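Local structure of probable transcriptional regulator, TetR family protein (Rhodococcus sp., 3BJB) at residues V75-I78 with D79-G82; F63-K66 with T67-F70. The protein probably binds cis-regulatory DNA through a helix-turn-helix and regulates transcription, as a TetR-family regulator. One frame throughout, in Å; residues are numbered along the deposited sequence.

Contact 1. Residues V75-I78 with D79-G82; sequences VDQI and DRMG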
# COMPACT_ATOMS: atom_id res chain seq x y z
N VAL B 75 -2.36 -7.24 14.00
CA VAL B 75 -3.33 -6.86 15.03
C VAL B 75 -2.72 -6.92 16.43
O VAL B 75 -2.89 -5.98 17.24
CB VAL B 75 -4.61 -7.73 14.92
CG1 VAL B 75 -5.43 -7.72 16.20
CG2 VAL B 75 -5.44 -7.30 13.73
N ASP B 76 -2.01 -8.02 16.71
CA ASP B 76 -1.24 -8.15 17.96
C ASP B 76 -0.19 -7.04 18.11
O ASP B 76 0.04 -6.54 19.22
CB ASP B 76 -0.56 -9.53 18.03
CG ASP B 76 0.37 -9.67 19.25
OD1 ASP B 76 -0.11 -9.72 20.41
OD2 ASP B 76 1.60 -9.76 19.01
N GLN B 77 0.42 -6.64 17.00
CA GLN B 77 1.51 -5.66 17.03
C GLN B 77 1.02 -4.23 17.12
O GLN B 77 1.72 -3.35 17.61
CB GLN B 77 2.41 -5.85 15.82
CG GLN B 77 3.26 -7.09 15.95
CD GLN B 77 4.50 -6.80 16.72
OE1 GLN B 77 5.25 -5.87 16.37
NE2 GLN B 77 4.74 -7.57 17.79
N ILE B 78 -0.18 -4.01 16.61
CA ILE B 78 -0.85 -2.76 16.75
C ILE B 78 -1.37 -2.66 18.18
O ILE B 78 -1.29 -1.60 18.79
CB ILE B 78 -1.99 -2.61 15.72
CG1 ILE B 78 -1.41 -2.20 14.37
CG2 ILE B 78 -3.05 -1.58 16.21
CD1 ILE B 78 -2.40 -2.37 13.19
N ASP B 79 -1.86 -3.77 18.73
CA ASP B 79 -2.33 -3.78 20.11
C ASP B 79 -1.18 -3.48 21.05
O ASP B 79 -1.35 -2.77 22.04
CB ASP B 79 -2.96 -5.13 20.50
CG ASP B 79 -4.35 -5.36 19.86
OD1 ASP B 79 -4.98 -4.40 19.34
OD2 ASP B 79 -4.80 -6.54 19.88
N ARG B 80 0.00 -4.01 20.72
CA ARG B 80 1.18 -3.93 21.59
C ARG B 80 1.76 -2.53 21.64
O ARG B 80 2.32 -2.13 22.66
CB ARG B 80 2.27 -4.88 21.11
CG ARG B 80 2.98 -5.68 22.20
CD ARG B 80 2.57 -7.17 22.13
NE ARG B 80 3.54 -8.07 22.75
CZ ARG B 80 4.56 -8.67 22.13
NH1 ARG B 80 4.77 -8.48 20.82
NH2 ARG B 80 5.38 -9.47 22.81
N MSE B 81 1.66 -1.80 20.54
CA MSE B 81 2.28 -0.49 20.44
C MSE B 81 1.36 0.57 21.01
O MSE B 81 1.81 1.62 21.47
CB MSE B 81 2.73 -0.17 19.00
CG MSE B 81 1.66 0.37 18.03
SE MSE B 81 1.38 2.34 18.16
CE MSE B 81 3.27 2.88 18.14
N GLY B 82 0.06 0.28 20.98
CA GLY B 82 -0.95 1.08 21.66
C GLY B 82 -0.72 1.09 23.16
O GLY B 82 -0.78 2.15 23.79
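Gln77 and Arg80 bring two flat groups together: the amide nitrogen NE2 of Gln77 lies at the edge of the Arg80 guanidinium, in its plane, 3.2 Å from NH1. The setting is about two turns in the middle of helix 66-86 of an all-helical TetR-type fold. Both atoms are donors, so no hydrogen bond joins them, and the two planes stand 72° apart. Asp76 approaches the same guanidinium from an oblique direction, with OD2 3.9 Å from NH1. This long salt bridge rests on charge alone, because the oxygen lies well out of the guanidinium plane and no N-H points at it. CG of Asp76 is anti to the backbone N (chi1 174°), which turns the carboxylate to the side of Arg80; the Arg80 chain, bent at chi2, crosses that of Asp76, with the carboxylate and guanidinium planes 33° apart.

Backbone bonds from i+4 to i run beneath these side chains. Asp79 N gives its hydrogen to Val75 O at 2.9 Å, and Arg80 N does likewise to Asp76 O. Met81 N makes weak bonds to Gln77 O and Ile78 O, while Gly82 N to Ile78 O is an ordinary bond at 3.2 Å.

The helix shows different chemistry on different sides. Ile78 is buried against Val138, Ala141 and Ile145 of helix 134-150. Gln77 OE1 takes a weak hydrogen bond from Arg113 NH1, consistent with the modelled amide orientation, which leaves NE2 on the Arg80 side. Met81, modelled as selenomethionine, reaches Arg105 and Ala106 of helix 95-111, and its CG sits 3.6 Å from Ile78 O. Asp79 folds back along its own helix: carboxylate carbon CG rests 3.1 Å from Val75 O, the carbonyl that its own backbone N already holds.

Contact 2. Residues F63-K66 with T67-F70; sequences FPSK and THLF. With SO4 (sulfate ion), chain L.
Ser65 occupies the N-cap of helix 66-86, yet its hydroxyl is bonded to side chains of the first turn: OG lies 3.1 Å from His68 ND1, at the edge and in the plane of the imidazole, and makes a weak hydrogen bond to Thr67 OG1. The Thr67 backbone N-H is given instead to a sulfate, with N 3.3 Å from O2. That ion probably came from the crystallisation liquor; an anion held by a helix N-terminus here is consistent with a DNA phosphate site, as in related TetR repressors.

Over one face of the His68 ring lies Pro64 CD, 3.5 Å from CD2 of His68 and offset toward the rim, a CH-pi contact. Over the centre of the Phe63 ring sits Leu69 CD1, 3.8 Å from the centroid: CG anti to the backbone N (chi1 168°) sends the branch toward the ring and chi2 of 72° sets CD1 over it. Lys66 runs beside Phe70, its CG at the ring edge 3.6 Å from CE2, and its NZ is hydrogen-bonded to Val43 O.

The turn thus joins the predicted helix-turn-helix to helix 66-86, with Phe63 and Leu69 packed on helix 22-37, Leu69 also on helix 45-51, and Thr67 and Phe70 meeting helix 114-126.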
# COMPACT_ATOMS: atom_id res chain seq x y z
N PHE B 63 -5.37 -20.32 11.82
CA PHE B 63 -5.10 -19.35 10.75
C PHE B 63 -5.14 -20.04 9.38
O PHE B 63 -4.14 -20.61 8.95
CB PHE B 63 -3.77 -18.59 10.97
CG PHE B 63 -3.54 -18.15 12.40
CD1 PHE B 63 -4.00 -16.92 12.85
CD2 PHE B 63 -2.88 -18.98 13.30
CE1 PHE B 63 -3.80 -16.54 14.17
CE2 PHE B 63 -2.67 -18.59 14.62
CZ PHE B 63 -3.13 -17.36 15.04
N PRO B 64 -6.32 -20.02 8.73
CA PRO B 64 -6.54 -20.80 7.50
C PRO B 64 -5.49 -20.61 6.41
O PRO B 64 -5.20 -21.56 5.68
CB PRO B 64 -7.93 -20.35 7.05
CG PRO B 64 -8.63 -20.03 8.35
CD PRO B 64 -7.54 -19.31 9.13
N SER B 65 -4.93 -19.41 6.26
CA SER B 65 -3.74 -19.29 5.43
C SER B 65 -2.72 -18.37 6.05
O SER B 65 -2.94 -17.76 7.10
CB SER B 65 -4.05 -18.88 3.98
OG SER B 65 -4.61 -17.59 3.90
N LYS B 66 -1.59 -18.25 5.36
CA LYS B 66 -0.52 -17.41 5.81
C LYS B 66 -0.94 -15.96 5.95
O LYS B 66 -0.56 -15.32 6.93
CB LYS B 66 0.66 -17.55 4.86
CG LYS B 66 1.91 -17.05 5.47
CD LYS B 66 3.08 -17.63 4.78
CE LYS B 66 3.36 -16.94 3.45
NZ LYS B 66 4.20 -17.85 2.65
N THR B 67 -1.70 -15.43 4.98
CA THR B 67 -2.13 -14.04 5.03
C THR B 67 -3.04 -13.82 6.26
O THR B 67 -3.00 -12.74 6.87
CB THR B 67 -2.79 -13.52 3.70
OG1 THR B 67 -3.83 -14.40 3.33
CG2 THR B 67 -1.81 -13.48 2.52
N HIS B 68 -3.78 -14.86 6.66
CA HIS B 68 -4.55 -14.79 7.92
C HIS B 68 -3.61 -14.60 9.10
O HIS B 68 -3.85 -13.76 9.97
CB HIS B 68 -5.35 -16.08 8.20
CG HIS B 68 -6.60 -16.24 7.40
ND1 HIS B 68 -6.60 -16.68 6.09
CD2 HIS B 68 -7.90 -16.09 7.74
CE1 HIS B 68 -7.84 -16.75 5.65
NE2 HIS B 68 -8.65 -16.40 6.64
N LEU B 69 -2.58 -15.43 9.16
CA LEU B 69 -1.66 -15.42 10.27
C LEU B 69 -0.99 -14.06 10.41
O LEU B 69 -1.04 -13.46 11.49
CB LEU B 69 -0.64 -16.54 10.14
CG LEU B 69 0.56 -16.52 11.05
CD1 LEU B 69 0.16 -16.88 12.50
CD2 LEU B 69 1.57 -17.52 10.48
N PHE B 70 -0.42 -13.55 9.32
CA PHE B 70 0.24 -12.24 9.40
C PHE B 70 -0.67 -11.01 9.61
O PHE B 70 -0.21 -9.97 10.08
CB PHE B 70 1.21 -12.06 8.26
CG PHE B 70 2.38 -12.91 8.42
CD1 PHE B 70 3.34 -12.60 9.37
CD2 PHE B 70 2.53 -14.06 7.65
CE1 PHE B 70 4.46 -13.43 9.54
CE2 PHE B 70 3.64 -14.89 7.81
CZ PHE B 70 4.60 -14.57 8.76
S SO4 L . -0.84 -17.06 0.98
O1 SO4 L . -0.39 -15.78 0.43
O2 SO4 L . -1.85 -16.80 2.01
O3 SO4 L . -1.40 -17.89 -0.10
O4 SO4 L . 0.32 -17.77 1.54

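Both contacts use helix 66-86, in series along the chain: contact 2 builds its N-terminal start and contact 1 lies further on, with centres about 17 Å apart and nearest atoms about 5 Å apart without touching. Contact 2 is partly buried and joins the hydroxyl of the N-cap serine and an anion site to aromatic and aliphatic packing against the predicted DNA-binding part of the chain. Contact 1 is a surface contact nearer the centre of the chain, where charged and amide groups meet loosely and one buried isoleucine faces the neighbouring helix. A single helix thereby carries a hydrogen-bonded N-cap serine at one place and mid-helix side-chain electrostatics at the other.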